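Local coordinates for protein L-lysine 6-oxidase (PDB 3WEU) that oxidises the epsilon-amino group of L-lysine with a cysteine tryptophylquinone cofactor, releasing ammonium and the hydrogen peroxide that makes it antibacterial, at residues G31-H36 with V47-E52; L376-S381 with K401-D406; I610-G615 with A628-R633; R633-N638 with T646-N651. All coordinates share one frame; numbering follows the deposited sequence.

Contact 1: residues G31-H36 with V47-E52. With EDO (1,2-ethanediol), chain L.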
# COMPACT_ATOMS: atom_id res chain seq x y z
N GLY A 31 -24.54 29.21 -20.31
CA GLY A 31 -25.39 29.93 -19.41
C GLY A 31 -25.20 29.50 -17.99
O GLY A 31 -24.92 28.31 -17.71
N LEU A 32 -25.38 30.44 -17.06
CA LEU A 32 -25.39 30.06 -15.65
C LEU A 32 -26.67 29.30 -15.29
O LEU A 32 -27.69 29.52 -15.89
CB LEU A 32 -25.25 31.30 -14.78
CG LEU A 32 -23.92 32.03 -14.75
CD1 LEU A 32 -24.00 33.36 -13.98
CD2 LEU A 32 -22.85 31.21 -14.08
N PRO A 33 -26.63 28.41 -14.34
CA PRO A 33 -27.85 27.84 -13.76
C PRO A 33 -28.58 28.90 -12.93
O PRO A 33 -28.06 29.99 -12.69
CB PRO A 33 -27.34 26.72 -12.87
CG PRO A 33 -26.01 27.23 -12.44
CD PRO A 33 -25.44 27.95 -13.63
N TYR A 34 -29.84 28.60 -12.55
CA TYR A 34 -30.76 29.60 -12.02
C TYR A 34 -31.21 29.34 -10.62
O TYR A 34 -31.47 28.21 -10.24
CB TYR A 34 -32.05 29.65 -12.88
CG TYR A 34 -31.89 30.54 -14.03
CD1 TYR A 34 -31.12 30.16 -15.16
CD2 TYR A 34 -32.43 31.81 -13.99
CE1 TYR A 34 -30.93 31.04 -16.20
CE2 TYR A 34 -32.20 32.72 -15.00
CZ TYR A 34 -31.47 32.31 -16.10
OH TYR A 34 -31.35 33.21 -17.06
N GLU A 35 -31.30 30.41 -9.83
CA GLU A 35 -32.07 30.36 -8.62
C GLU A 35 -33.53 30.19 -9.00
O GLU A 35 -33.93 30.37 -10.20
CB GLU A 35 -31.89 31.65 -7.82
CG GLU A 35 -30.48 31.98 -7.36
CD GLU A 35 -29.86 30.99 -6.42
OE1 GLU A 35 -30.62 30.31 -5.67
OE2 GLU A 35 -28.61 30.99 -6.37
N HIS A 36 -34.36 29.85 -8.02
CA HIS A 36 -35.76 29.71 -8.30
C HIS A 36 -36.62 30.24 -7.16
O HIS A 36 -36.13 30.39 -6.05
CB HIS A 36 -36.06 28.22 -8.55
CG HIS A 36 -35.80 27.37 -7.36
ND1 HIS A 36 -36.68 27.27 -6.31
CD2 HIS A 36 -34.74 26.59 -7.04
CE1 HIS A 36 -36.16 26.51 -5.37
NE2 HIS A 36 -34.97 26.10 -5.78
N VAL A 47 -26.62 32.74 -7.40
CA VAL A 47 -25.80 33.59 -6.57
C VAL A 47 -24.61 32.77 -6.13
O VAL A 47 -23.52 33.03 -6.63
CB VAL A 47 -26.62 34.13 -5.39
CG1 VAL A 47 -25.75 34.98 -4.48
CG2 VAL A 47 -27.84 34.91 -5.91
N ASN A 48 -24.76 31.81 -5.21
CA ASN A 48 -23.67 30.92 -4.84
C ASN A 48 -23.87 29.48 -5.29
O ASN A 48 -24.96 28.97 -5.14
CB ASN A 48 -23.45 30.95 -3.34
CG ASN A 48 -22.97 32.31 -2.83
OD1 ASN A 48 -22.27 33.05 -3.47
ND2 ASN A 48 -23.43 32.65 -1.68
N PHE A 49 -22.83 28.84 -5.80
CA PHE A 49 -22.96 27.48 -6.24
C PHE A 49 -22.99 26.51 -5.05
O PHE A 49 -23.48 25.36 -5.17
CB PHE A 49 -21.77 27.10 -7.10
CG PHE A 49 -21.74 27.78 -8.41
CD1 PHE A 49 -20.87 28.84 -8.65
CD2 PHE A 49 -22.58 27.32 -9.46
CE1 PHE A 49 -20.81 29.46 -9.91
CE2 PHE A 49 -22.50 27.94 -10.72
CZ PHE A 49 -21.65 29.01 -10.92
N LYS A 50 -22.42 26.97 -3.94
CA LYS A 50 -22.29 26.14 -2.74
C LYS A 50 -23.11 26.77 -1.62
O LYS A 50 -23.36 27.96 -1.60
CB LYS A 50 -20.84 26.05 -2.26
CG LYS A 50 -19.89 25.47 -3.30
CD LYS A 50 -18.59 25.11 -2.68
CE LYS A 50 -17.53 24.73 -3.71
NZ LYS A 50 -16.24 24.40 -3.15
N ASP A 51 -23.54 25.94 -0.69
CA ASP A 51 -24.23 26.47 0.48
C ASP A 51 -23.24 26.98 1.48
O ASP A 51 -22.02 27.00 1.25
CB ASP A 51 -25.14 25.38 1.07
CG ASP A 51 -24.42 24.26 1.71
OD1 ASP A 51 -23.19 24.28 1.94
OD2 ASP A 51 -25.09 23.28 2.00
N GLU A 52 -23.74 27.42 2.64
CA GLU A 52 -22.86 28.04 3.61
C GLU A 52 -21.84 27.13 4.18
O GLU A 52 -20.80 27.59 4.60
CB GLU A 52 -23.67 28.69 4.76
CG GLU A 52 -24.31 29.99 4.30
CD GLU A 52 -24.79 30.86 5.46
OE1 GLU A 52 -25.16 30.30 6.52
OE2 GLU A 52 -24.76 32.11 5.32
C1 EDO L . -27.71 28.35 2.28
O1 EDO L . -26.62 27.75 2.92
C2 EDO L . -27.19 28.98 1.04
O2 EDO L . -27.46 28.05 -0.04
O HOH W 1 -26.92 31.28 -3.34
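Glu-35 reaches from the short strand 34-36 to the backbone of Val-47, joining that strand to the loop that follows strand 42-43 in the N-terminal region of the oxidase. Its CB points toward 47-52, and CG, anti to the carbonyl carbon (chi1 -61°), comes within 3.9 Å of Val-47 N. The chain bends at chi2, which sets CD 3.8 Å from Val-47 N; from there Glu-35 OE2 accepts the Val-47 N-H at 2.8 Å on its anti lone pair, almost straight at 168°. Glu-35 OE2 also lies 3.8 Å from Val-47 CB and has a weak bond from a water that also accepts from Asn-48 N. The other oxygen, OE1, forms a salt bridge with Arg-57, so the carboxylate is held at both ends and probably stays charged. Away from this polar grip the contact is apolar. Leu-32 CD2 meets the edge of the Phe-49 ring at CZ, 4.0 Å away, and Pro-33 CG approaches CE2 obliquely; both side chains cross the phenyl group at about a right angle. Phe-49 also stacks with Phe-631. Further along the loop, an ethanediol, probably from the crystallisation liquor, accepts from Glu-52 N through O1 at 2.9 Å.

Contact 2: residues L376-S381 with K401-D406; sequences LMPMNS and KFLALD
Ser-381 and Phe-402 form an antiparallel, non-hydrogen-bonded bridge, their CA atoms 4.5 Å apart and their side chains diverging; the segments run 133° apart end to end. Beside the bridge Leu-403 N donates to Asn-380 O at 2.9 Å, from above the carbonyl plane, and Phe-402 CA adds a longer CA-H...O contact to the same oxygen. Past it, where a cis peptide precedes Pro-378, a water links the segments, donating to Met-377 O and accepting from Leu-405 N. Leu-403 points toward 376-381 next to the bridge. Its CG stands anti to the backbone N (chi1 -166°), 3.8 Å from Pro-378 CG; beyond it Leu-403 CD2 touches Pro-378 CG and Asn-380 CB, each at 3.6 Å. The leucine crosses the proline at about a right angle but lies alongside the asparagine. Leu-403 CB sits 3.4 Å from Ser-381 O. That carbonyl accepts from Asn-380 ND2 on an in-plane lone pair at 3.0 Å, and ND2 also bonds to Trp-580 O. Phe-402 turns a ring edge to Asn-380 O, while Met-379 CE reaches its CD1 at 4.1 Å. Arg-347 NH1 bonds to Leu-403 O, and more weakly to Pro-378 O. This is a minimal antiparallel bridge in the buried interior of the C-terminal domain, lying against strand 575-579 and Trp-580, next in sequence to the tryptophan that becomes the quinone cofactor.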
# COMPACT_ATOMS: atom_id res chain seq x y z
N LEU A 376 -1.28 22.75 -34.34
CA LEU A 376 -2.50 22.71 -35.07
C LEU A 376 -3.74 22.69 -34.19
O LEU A 376 -3.62 22.48 -32.98
CB LEU A 376 -2.46 21.54 -36.04
CG LEU A 376 -1.32 21.54 -37.06
CD1 LEU A 376 -1.37 20.25 -37.87
CD2 LEU A 376 -1.40 22.72 -38.01
N MET A 377 -4.90 23.03 -34.79
CA MET A 377 -6.06 23.46 -34.06
C MET A 377 -7.19 22.44 -34.11
O MET A 377 -7.40 21.77 -35.13
CB MET A 377 -6.58 24.79 -34.63
CG MET A 377 -5.65 25.94 -34.23
SD MET A 377 -5.86 26.38 -32.50
CE MET A 377 -7.49 27.06 -32.54
N PRO A 378 -7.99 22.39 -33.04
CA PRO A 378 -7.76 23.05 -31.76
C PRO A 378 -6.58 22.31 -31.07
O PRO A 378 -6.40 21.09 -31.29
CB PRO A 378 -9.08 22.84 -31.02
CG PRO A 378 -9.79 21.79 -31.75
CD PRO A 378 -9.19 21.58 -33.06
N MET A 379 -5.81 23.03 -30.29
CA MET A 379 -4.67 22.42 -29.59
C MET A 379 -5.08 21.83 -28.23
O MET A 379 -5.28 22.56 -27.23
CB MET A 379 -3.56 23.41 -29.44
CG MET A 379 -2.28 22.79 -28.82
SD MET A 379 -1.67 21.33 -29.71
CE MET A 379 -1.66 20.19 -28.30
N ASN A 380 -5.16 20.49 -28.21
CA ASN A 380 -5.75 19.71 -27.12
C ASN A 380 -5.49 18.25 -27.47
O ASN A 380 -5.20 17.89 -28.65
CB ASN A 380 -7.24 19.97 -27.03
CG ASN A 380 -7.86 19.62 -25.68
OD1 ASN A 380 -7.94 20.46 -24.78
ND2 ASN A 380 -8.43 18.37 -25.57
N SER A 381 -5.54 17.41 -26.45
CA SER A 381 -5.53 15.97 -26.69
C SER A 381 -6.70 15.53 -27.53
O SER A 381 -7.80 16.14 -27.49
CB SER A 381 -5.62 15.23 -25.39
OG SER A 381 -5.48 13.86 -25.61
N LYS A 401 -4.19 11.12 -31.29
CA LYS A 401 -3.34 11.83 -30.32
C LYS A 401 -3.84 13.23 -30.02
O LYS A 401 -3.85 13.68 -28.82
CB LYS A 401 -1.96 11.94 -30.85
CG LYS A 401 -1.19 10.64 -30.89
CD LYS A 401 0.26 10.89 -31.31
CE LYS A 401 1.06 9.59 -31.14
NZ LYS A 401 2.50 9.88 -31.36
N PHE A 402 -4.23 13.95 -31.09
CA PHE A 402 -4.59 15.39 -31.01
C PHE A 402 -5.93 15.71 -31.58
O PHE A 402 -6.48 14.97 -32.42
CB PHE A 402 -3.50 16.27 -31.70
CG PHE A 402 -2.10 16.00 -31.16
CD1 PHE A 402 -1.74 16.45 -29.88
CD2 PHE A 402 -1.16 15.35 -31.93
CE1 PHE A 402 -0.51 16.22 -29.36
CE2 PHE A 402 0.09 15.11 -31.41
CZ PHE A 402 0.43 15.55 -30.13
N LEU A 403 -6.49 16.79 -31.06
CA LEU A 403 -7.89 17.10 -31.30
C LEU A 403 -8.18 17.62 -32.68
O LEU A 403 -7.37 18.30 -33.27
CB LEU A 403 -8.41 18.10 -30.24
CG LEU A 403 -9.90 18.33 -30.09
CD1 LEU A 403 -10.63 17.04 -29.73
CD2 LEU A 403 -10.15 19.41 -29.06
N ALA A 404 -9.38 17.32 -33.18
CA ALA A 404 -9.97 18.02 -34.36
C ALA A 404 -11.35 18.45 -33.93
O ALA A 404 -11.95 17.92 -32.95
CB ALA A 404 -10.11 17.05 -35.55
N LEU A 405 -11.89 19.40 -34.67
CA LEU A 405 -13.29 19.67 -34.64
C LEU A 405 -14.08 18.44 -35.10
O LEU A 405 -13.53 17.44 -35.65
CB LEU A 405 -13.59 20.82 -35.57
CG LEU A 405 -12.95 22.17 -35.23
CD1 LEU A 405 -13.24 23.21 -36.29
CD2 LEU A 405 -13.37 22.72 -33.89
N ASP A 406 -15.39 18.48 -34.91
CA ASP A 406 -16.20 17.44 -35.51
C ASP A 406 -16.39 17.74 -37.00
O ASP A 406 -16.08 18.81 -37.45
CB ASP A 406 -17.52 17.15 -34.73
CG ASP A 406 -18.59 18.20 -34.84
OD1 ASP A 406 -18.85 18.67 -35.97
OD2 ASP A 406 -19.30 18.48 -33.78
O HOH W 2 -9.83 20.50 -36.39

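Contact 3: residues I610-G615 with A628-R633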
# COMPACT_ATOMS: atom_id res chain seq x y z
N ILE A 610 -2.66 29.82 -10.77
CA ILE A 610 -2.16 28.70 -9.99
C ILE A 610 -2.89 27.46 -10.36
O ILE A 610 -3.85 27.48 -11.09
CB ILE A 610 -2.33 28.93 -8.45
CG1 ILE A 610 -3.74 28.76 -7.94
CG2 ILE A 610 -1.73 30.22 -8.02
CD1 ILE A 610 -4.81 29.50 -8.61
N ASN A 611 -2.43 26.34 -9.85
CA ASN A 611 -3.10 25.08 -10.19
C ASN A 611 -4.48 24.93 -9.52
O ASN A 611 -4.67 25.05 -8.27
CB ASN A 611 -2.22 23.89 -9.85
CG ASN A 611 -2.92 22.56 -10.19
OD1 ASN A 611 -3.46 21.85 -9.34
ND2 ASN A 611 -2.88 22.20 -11.46
N TYR A 612 -5.46 24.65 -10.37
CA TYR A 612 -6.84 24.54 -9.92
C TYR A 612 -7.04 23.49 -8.79
O TYR A 612 -7.87 23.65 -7.90
CB TYR A 612 -7.72 24.15 -11.11
CG TYR A 612 -9.17 23.83 -10.79
CD1 TYR A 612 -10.08 24.85 -10.50
CD2 TYR A 612 -9.63 22.53 -10.74
CE1 TYR A 612 -11.38 24.59 -10.20
CE2 TYR A 612 -10.93 22.27 -10.47
CZ TYR A 612 -11.80 23.31 -10.17
OH TYR A 612 -13.08 23.05 -9.84
N ALA A 613 -6.38 22.35 -8.94
CA ALA A 613 -6.56 21.24 -8.00
C ALA A 613 -5.51 21.21 -6.91
O ALA A 613 -5.36 20.17 -6.30
CB ALA A 613 -6.52 19.93 -8.76
N ARG A 614 -4.84 22.30 -6.62
CA ARG A 614 -3.71 22.29 -5.69
C ARG A 614 -4.27 21.76 -4.35
O ARG A 614 -5.31 22.18 -3.87
CB ARG A 614 -3.12 23.63 -5.58
CG ARG A 614 -4.06 24.74 -5.05
CD ARG A 614 -3.59 26.13 -5.37
NE ARG A 614 -4.54 27.09 -4.86
CZ ARG A 614 -5.72 27.36 -5.42
NH1 ARG A 614 -6.14 26.73 -6.53
NH2 ARG A 614 -6.52 28.29 -4.84
N GLY A 615 -3.52 20.85 -3.74
CA GLY A 615 -3.89 20.28 -2.49
C GLY A 615 -4.57 18.93 -2.57
O GLY A 615 -4.59 18.18 -1.60
N ALA A 628 -14.65 20.46 -2.58
CA ALA A 628 -13.93 21.57 -2.02
C ALA A 628 -13.45 22.54 -3.11
O ALA A 628 -13.06 23.68 -2.81
CB ALA A 628 -12.73 21.09 -1.25
N LEU A 629 -13.47 22.10 -4.35
CA LEU A 629 -12.86 22.89 -5.46
C LEU A 629 -13.68 24.08 -5.86
O LEU A 629 -14.87 24.18 -5.55
CB LEU A 629 -12.56 22.04 -6.69
CG LEU A 629 -11.56 20.91 -6.37
CD1 LEU A 629 -11.54 19.78 -7.39
CD2 LEU A 629 -10.15 21.44 -6.23
N ALA A 630 -13.01 25.03 -6.50
CA ALA A 630 -13.61 26.28 -6.85
C ALA A 630 -14.52 26.17 -8.06
O ALA A 630 -14.35 25.30 -8.93
CB ALA A 630 -12.52 27.27 -7.19
N PHE A 631 -15.41 27.14 -8.17
CA PHE A 631 -16.12 27.38 -9.40
C PHE A 631 -15.49 28.58 -10.06
O PHE A 631 -15.35 29.68 -9.43
CB PHE A 631 -17.58 27.71 -9.12
CG PHE A 631 -18.38 26.50 -8.78
CD1 PHE A 631 -18.27 25.91 -7.52
CD2 PHE A 631 -19.12 25.84 -9.75
CE1 PHE A 631 -18.94 24.73 -7.23
CE2 PHE A 631 -19.82 24.66 -9.47
CZ PHE A 631 -19.73 24.11 -8.18
N ILE A 632 -15.12 28.40 -11.29
CA ILE A 632 -14.47 29.47 -12.09
C ILE A 632 -15.59 30.27 -12.73
O ILE A 632 -16.41 29.74 -13.46
CB ILE A 632 -13.54 28.90 -13.18
CG1 ILE A 632 -12.62 27.84 -12.60
CG2 ILE A 632 -12.74 30.00 -13.86
CD1 ILE A 632 -11.80 28.24 -11.37
N ARG A 633 -15.63 31.57 -12.44
CA ARG A 633 -16.70 32.40 -12.88
C ARG A 633 -16.32 33.85 -13.18
O ARG A 633 -15.30 34.36 -12.66
CB ARG A 633 -17.80 32.28 -11.87
CG ARG A 633 -18.27 33.48 -11.17
CD ARG A 633 -19.38 33.17 -10.19
NE ARG A 633 -20.64 33.61 -10.66
CZ ARG A 633 -21.76 33.48 -9.96
NH1 ARG A 633 -21.77 32.87 -8.78
NH2 ARG A 633 -22.87 33.97 -10.41
O HOH W 3 -10.05 25.20 -7.03
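Tyr-612 carries the contact: its OH donates to Ala-630 O at 2.7 Å, with the oxygen in the plane of the ring at its edge and the hydroxyl in the carbonyl plane. Leu-629 CB lies 3.3 Å from Tyr-612 OH, and the leucine crosses the tyrosine at about a right angle, its CD1 reaching CE2. Ile-632 CD1 lies 3.9 Å from Tyr-612 CE1, approaching obliquely. A water donates to the backbone Tyr-612 O and accepts from Ala-630 N, so the tyrosine grips Ala-630 both directly and through water. With CG anti to the backbone N (chi1 173°), the ring starts on its path across to 628-633 from a type I turn, Asn-611 to Arg-614. Asn-611 O accepts from Arg-614 N at 3.2 Å and from Arg-614 NH1 at 2.8 Å, the two donors coming from opposite faces of the carbonyl plane. NH2 of that guanidinium forms a salt bridge with Glu-647, and the two side-chain bonds together probably restrain its rotation. The contact thus joins the turn that follows strand 609-611 to the residues leading into strand 631-634. Phe-513 of helix 510-515 packs on Tyr-612 and Leu-629, and Val-589 of strand 588-590 on Tyr-612 and Ile-632.

Contact 4: residues R633-N638 with T646-N651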
# COMPACT_ATOMS: atom_id res chain seq x y z
N ARG A 633 -15.63 31.57 -12.44
CA ARG A 633 -16.70 32.40 -12.88
C ARG A 633 -16.32 33.85 -13.18
O ARG A 633 -15.30 34.36 -12.66
CB ARG A 633 -17.80 32.28 -11.87
CG ARG A 633 -18.27 33.48 -11.17
CD ARG A 633 -19.38 33.17 -10.19
NE ARG A 633 -20.64 33.61 -10.66
CZ ARG A 633 -21.76 33.48 -9.96
NH1 ARG A 633 -21.77 32.87 -8.78
NH2 ARG A 633 -22.87 33.97 -10.41
N ASP A 634 -17.11 34.47 -14.07
CA ASP A 634 -16.84 35.78 -14.52
C ASP A 634 -17.26 36.80 -13.44
O ASP A 634 -18.47 36.96 -13.16
CB ASP A 634 -17.52 36.05 -15.86
CG ASP A 634 -17.21 37.41 -16.42
OD1 ASP A 634 -16.38 38.15 -15.89
OD2 ASP A 634 -17.89 37.77 -17.44
N ARG A 635 -16.27 37.43 -12.85
CA ARG A 635 -16.45 38.45 -11.81
C ARG A 635 -16.92 39.81 -12.38
O ARG A 635 -17.30 40.72 -11.63
CB ARG A 635 -15.11 38.64 -11.12
CG ARG A 635 -14.70 37.46 -10.27
CD ARG A 635 -15.41 37.51 -8.92
NE ARG A 635 -14.58 36.91 -7.91
CZ ARG A 635 -14.08 37.49 -6.84
NH1 ARG A 635 -14.34 38.74 -6.51
NH2 ARG A 635 -13.32 36.77 -6.06
N ASN A 636 -16.92 39.90 -13.72
CA ASN A 636 -17.36 41.08 -14.45
C ASN A 636 -18.52 40.80 -15.40
O ASN A 636 -18.66 41.50 -16.42
CB ASN A 636 -16.27 41.69 -15.27
CG ASN A 636 -16.50 43.16 -15.53
OD1 ASN A 636 -17.17 43.86 -14.72
ND2 ASN A 636 -15.89 43.68 -16.61
N GLN A 637 -19.33 39.84 -15.01
CA GLN A 637 -20.44 39.30 -15.81
C GLN A 637 -21.44 40.38 -16.27
O GLN A 637 -22.00 40.28 -17.38
CB GLN A 637 -21.20 38.26 -14.95
CG GLN A 637 -22.27 37.55 -15.75
CD GLN A 637 -23.62 38.30 -15.86
OE1 GLN A 637 -24.39 38.05 -16.79
NE2 GLN A 637 -23.89 39.22 -14.97
N ASN A 638 -21.62 41.42 -15.46
CA ASN A 638 -22.50 42.55 -15.85
C ASN A 638 -22.04 43.42 -16.97
O ASN A 638 -22.76 44.34 -17.33
CB ASN A 638 -22.61 43.49 -14.72
CG ASN A 638 -23.29 42.86 -13.63
OD1 ASN A 638 -23.92 41.83 -13.86
ND2 ASN A 638 -23.17 43.41 -12.41
N THR A 646 -12.22 34.17 -12.32
CA THR A 646 -11.39 33.69 -11.28
C THR A 646 -12.07 32.55 -10.54
O THR A 646 -13.30 32.30 -10.66
CB THR A 646 -11.09 34.76 -10.16
OG1 THR A 646 -12.26 35.00 -9.39
CG2 THR A 646 -10.66 36.10 -10.73
N GLU A 647 -11.28 31.88 -9.69
CA GLU A 647 -11.83 30.97 -8.70
C GLU A 647 -12.81 31.75 -7.82
O GLU A 647 -12.56 32.91 -7.45
CB GLU A 647 -10.72 30.48 -7.71
CG GLU A 647 -9.85 29.40 -8.31
CD GLU A 647 -8.95 28.72 -7.33
OE1 GLU A 647 -8.53 29.40 -6.39
OE2 GLU A 647 -8.71 27.53 -7.52
N THR A 648 -13.88 31.08 -7.44
CA THR A 648 -14.81 31.55 -6.39
C THR A 648 -15.19 30.29 -5.57
O THR A 648 -15.22 29.16 -6.14
CB THR A 648 -16.11 32.17 -7.02
OG1 THR A 648 -16.82 31.21 -7.82
CG2 THR A 648 -15.78 33.41 -7.92
N GLU A 649 -15.53 30.49 -4.30
CA GLU A 649 -16.15 29.48 -3.47
C GLU A 649 -15.29 28.22 -3.23
O GLU A 649 -15.80 27.15 -2.85
CB GLU A 649 -17.52 29.09 -4.00
CG GLU A 649 -18.50 30.25 -4.07
CD GLU A 649 -19.91 29.78 -4.40
OE1 GLU A 649 -20.52 29.12 -3.51
OE2 GLU A 649 -20.38 30.06 -5.55
N ARG A 650 -13.97 28.38 -3.30
CA ARG A 650 -13.07 27.25 -2.93
C ARG A 650 -13.14 27.07 -1.43
O ARG A 650 -13.21 28.06 -0.72
CB ARG A 650 -11.61 27.55 -3.33
CG ARG A 650 -10.79 26.28 -3.49
CD ARG A 650 -9.33 26.51 -3.80
NE ARG A 650 -8.76 25.39 -4.55
CZ ARG A 650 -7.81 24.54 -4.13
NH1 ARG A 650 -7.19 24.67 -2.97
NH2 ARG A 650 -7.46 23.56 -4.92
N ASN A 651 -13.12 25.84 -0.92
CA ASN A 651 -13.18 25.63 0.56
C ASN A 651 -11.74 25.62 1.07
O ASN A 651 -11.11 24.54 1.33
CB ASN A 651 -13.92 24.36 0.89
CG ASN A 651 -15.33 24.29 0.25
OD1 ASN A 651 -15.81 25.20 -0.34
ND2 ASN A 651 -15.97 23.19 0.42
O HOH W 4 -19.51 31.85 -7.24
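Arg-633 and Thr-646 are a hydrogen-bonded antiparallel pair in the beta hairpin of strands 631-634 and 645-648: Arg-633 N donates to Thr-646 O at 3.0 Å, and Thr-646 N returns a bond of 3.1 Å to Arg-633 O. This backbone pair is the firm part. Over it Arg-633 CG passes 4.1 Å from Thr-648 CG2, and the two side chains cross at about a right angle. At the more exposed end Arg-635 is held loosely. It has two conformers and touches a crystal neighbour; in one of them the chain bends at chi2 (-80°), and NE makes a weak, doubtful bond to Thr-646 OG1 and brushes Thr-648 CG2. Thr-646 OG1 itself donates to Glu-647 O. At the end of strand 631-634, Asp-634 OD1 accepts from Asn-636 N at 2.8 Å, an Asx turn. On the Arg-633 side a water accepts from its NH1 and donates to Thr-648 OG1 and Glu-649 OE2. Thr-648 OG1 is also hydrogen-bonded to Phe-631 O, Val-47 O accepts from Arg-633 NH1, and Phe-49 N donates to Glu-649 OE2. Arg-633 NH1 and Glu-649 OE2 are 4.5 Å apart, too far for a salt bridge; the shared water links them, and their opposite charges probably still attract.

Contacts 3 and 4 share Arg-633 and strand 631-634, their centres 11 Å apart, and contact 1 touches both. Lys-50 NZ bonds to Leu-629 O and Glu-649 O, so the N-terminal region is tied to the hairpin and the residues before it by charged side chains, backbone groups and the Phe-49/Phe-631 stack. Contact 2 stands apart, its nearest atoms about 14 Å from contact 3 and about 18 Å from contacts 1 and 4. Contacts 2 and 3 are buried, each combining apolar packing with a bond to a backbone carbonyl and a bridging water. Contacts 1 and 4 are only partly buried: contact 1 turns on a carboxylate taking a backbone N-H, contact 4 on a backbone bridge flanked by arginine, threonine and glutamate side chains.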